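Local coordinates for protein glycerol dehydratase (Clostridium butyricum, PDB 1R9D) that probably dehydrates glycerol without coenzyme B12, as a lyase of the glycyl radical enzyme family related to pyruvate formate lyase, at residues K4-Q9 with A362-V367. Residues are numbered along the deposited sequence; the frame is centred on the assembly and turned at random.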
loop_
_atom_site.group_PDB
_atom_site.type_symbol
_atom_site.label_atom_id
_atom_site.label_comp_id
_atom_site.label_asym_id
_atom_site.label_seq_id
_atom_site.Cartn_x
_atom_site.Cartn_y
_atom_site.Cartn_z
ATOM N N LYS A 4 36.884 -43.005 15.769
ATOM C CA LYS A 4 37.000 -42.758 17.198
ATOM C C LYS A 4 35.701 -43.003 17.961
ATOM O O LYS A 4 35.719 -43.232 19.170
ATOM C CB LYS A 4 37.467 -41.319 17.429
ATOM C CG LYS A 4 38.726 -40.947 16.658
ATOM C CD LYS A 4 39.072 -39.480 16.859
ATOM C CE LYS A 4 40.263 -39.059 16.009
ATOM N NZ LYS A 4 40.480 -37.585 16.070
ATOM N N GLY A 5 34.575 -42.969 17.257
ATOM C CA GLY A 5 33.301 -43.168 17.923
ATOM C C GLY A 5 32.890 -41.862 18.578
ATOM O O GLY A 5 33.620 -40.876 18.493
ATOM N N PHE A 6 31.739 -41.847 19.241
ATOM C CA PHE A 6 31.269 -40.621 19.881
ATOM C C PHE A 6 31.195 -40.706 21.403
ATOM O O PHE A 6 31.050 -41.787 21.972
ATOM C CB PHE A 6 29.896 -40.232 19.323
ATOM C CG PHE A 6 29.870 -40.080 17.825
ATOM C CD1 PHE A 6 29.571 -41.165 17.006
ATOM C CD2 PHE A 6 30.169 -38.856 17.233
ATOM C CE1 PHE A 6 29.571 -41.031 15.617
ATOM C CE2 PHE A 6 30.174 -38.712 15.844
ATOM C CZ PHE A 6 29.875 -39.799 15.036
ATOM N N SER A 7 31.296 -39.548 22.053
ATOM C CA SER A 7 31.241 -39.467 23.508
ATOM C C SER A 7 29.801 -39.572 24.000
ATOM O O SER A 7 28.857 -39.480 23.213
ATOM C CB SER A 7 31.859 -38.146 23.977
ATOM O OG SER A 7 31.188 -37.039 23.402
ATOM N N THR A 8 29.636 -39.767 25.307
ATOM C CA THR A 8 28.313 -39.894 25.907
ATOM C C THR A 8 27.827 -38.564 26.483
ATOM O O THR A 8 28.569 -37.870 27.182
ATOM C CB THR A 8 28.313 -40.957 27.031
ATOM O OG1 THR A 8 28.674 -42.231 26.481
ATOM C CG2 THR A 8 26.936 -41.065 27.673
ATOM N N GLN A 9 26.576 -38.225 26.181
ATOM C CA GLN A 9 25.962 -36.987 26.646
ATOM C C GLN A 9 25.579 -37.081 28.121
ATOM O O GLN A 9 25.408 -38.176 28.652
ATOM C CB GLN A 9 24.713 -36.671 25.813
ATOM C CG GLN A 9 23.532 -37.620 26.013
ATOM C CD GLN A 9 23.749 -38.991 25.398
ATOM O OE1 GLN A 9 24.754 -39.237 24.735
ATOM N NE2 GLN A 9 22.796 -39.889 25.611
ATOM N N ALA A 362 29.310 -29.936 16.543
ATOM C CA ALA A 362 27.981 -29.998 15.953
ATOM C C ALA A 362 27.701 -31.439 15.546
ATOM O O ALA A 362 26.598 -31.953 15.749
ATOM C CB ALA A 362 27.900 -29.075 14.736
ATOM N N LEU A 363 28.705 -32.089 14.966
ATOM C CA LEU A 363 28.563 -33.479 14.549
ATOM C C LEU A 363 28.337 -34.336 15.798
ATOM O O LEU A 363 27.522 -35.254 15.799
ATOM C CB LEU A 363 29.824 -33.938 13.810
ATOM C CG LEU A 363 30.160 -33.204 12.499
ATOM C CD1 LEU A 363 31.475 -33.727 11.932
ATOM C CD2 LEU A 363 29.044 -33.412 11.494
ATOM N N GLU A 364 29.061 -34.012 16.864
ATOM C CA GLU A 364 28.947 -34.744 18.120
ATOM C C GLU A 364 27.539 -34.596 18.702
ATOM O O GLU A 364 26.949 -35.567 19.170
ATOM C CB GLU A 364 29.984 -34.222 19.120
ATOM C CG GLU A 364 30.297 -35.171 20.261
ATOM C CD GLU A 364 31.224 -36.302 19.842
ATOM O OE1 GLU A 364 31.459 -37.216 20.661
ATOM O OE2 GLU A 364 31.725 -36.272 18.695
ATOM N N ALA A 365 27.003 -33.377 18.664
ATOM C CA ALA A 365 25.668 -33.103 19.193
ATOM C C ALA A 365 24.578 -33.943 18.537
ATOM O O ALA A 365 23.625 -34.358 19.197
ATOM C CB ALA A 365 25.336 -31.615 19.043
ATOM N N ALA A 366 24.709 -34.194 17.238
ATOM C CA ALA A 366 23.708 -34.991 16.537
ATOM C C ALA A 366 23.614 -36.396 17.136
ATOM O O ALA A 366 22.528 -36.976 17.212
ATOM C CB ALA A 366 24.046 -35.073 15.048
ATOM N N VAL A 367 24.749 -36.935 17.566
ATOM C CA VAL A 367 24.777 -38.273 18.154
ATOM C C VAL A 367 24.344 -38.255 19.623
ATOM O O VAL A 367 23.791 -39.235 20.126
ATOM C CB VAL A 367 26.181 -38.894 18.059
ATOM C CG1 VAL A 367 26.146 -40.336 18.567
ATOM C CG2 VAL A 367 26.662 -38.858 16.620
HETATM O O HOH W 1 24.517 -40.868 22.288
#
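The CA atoms of Phe6 and Glu364 come closest across the contact, 6.6 Å apart, where the irregular segment 4-9, extended from Phe6 to Gln9, passes the helical segment 362-367. Glu364 reaches across with its carboxylate. CG lies anti to the backbone N (chi1 -160°), and the chain bends at chi2. OE1 accepts two hydrogen bonds from one residue. Ser7 N donates at 2.7 Å to Glu364 OE1 in a nearly straight bond (174°), close to the carboxylate C-O axis. Ser7 OG donates to the same OE1 at 2.8 Å, from the anti side and slightly out of the carboxylate plane. Ser7 OG is also hydrogen-bonded to His368 NE2. The other oxygen, Glu364 OE2, sits at the edge of the Phe6 ring, 3.4 Å from CD2. OE2 also forms a salt bridge with Arg391, which would favour the charged carboxylate. Val367 covers one face of the same ring. Its CG2 lies 3.4 Å from the ring centroid, almost on the ring normal, in a CH-pi contact. Val367 CG1 packs against Phe6 CB and CG. A water donates to both Gln9 OE1 and Val367 O, bridging the segments. This is structural packing in the pyruvate formate lyase-like region: a carboxylate and an aromatic-aliphatic contact join the loop before helix 11-22 to helix 357-369. Arg391 and Glu394 of helix 386-397 touch Phe6, while Leu363 and Ala366 pack on strand 375-380.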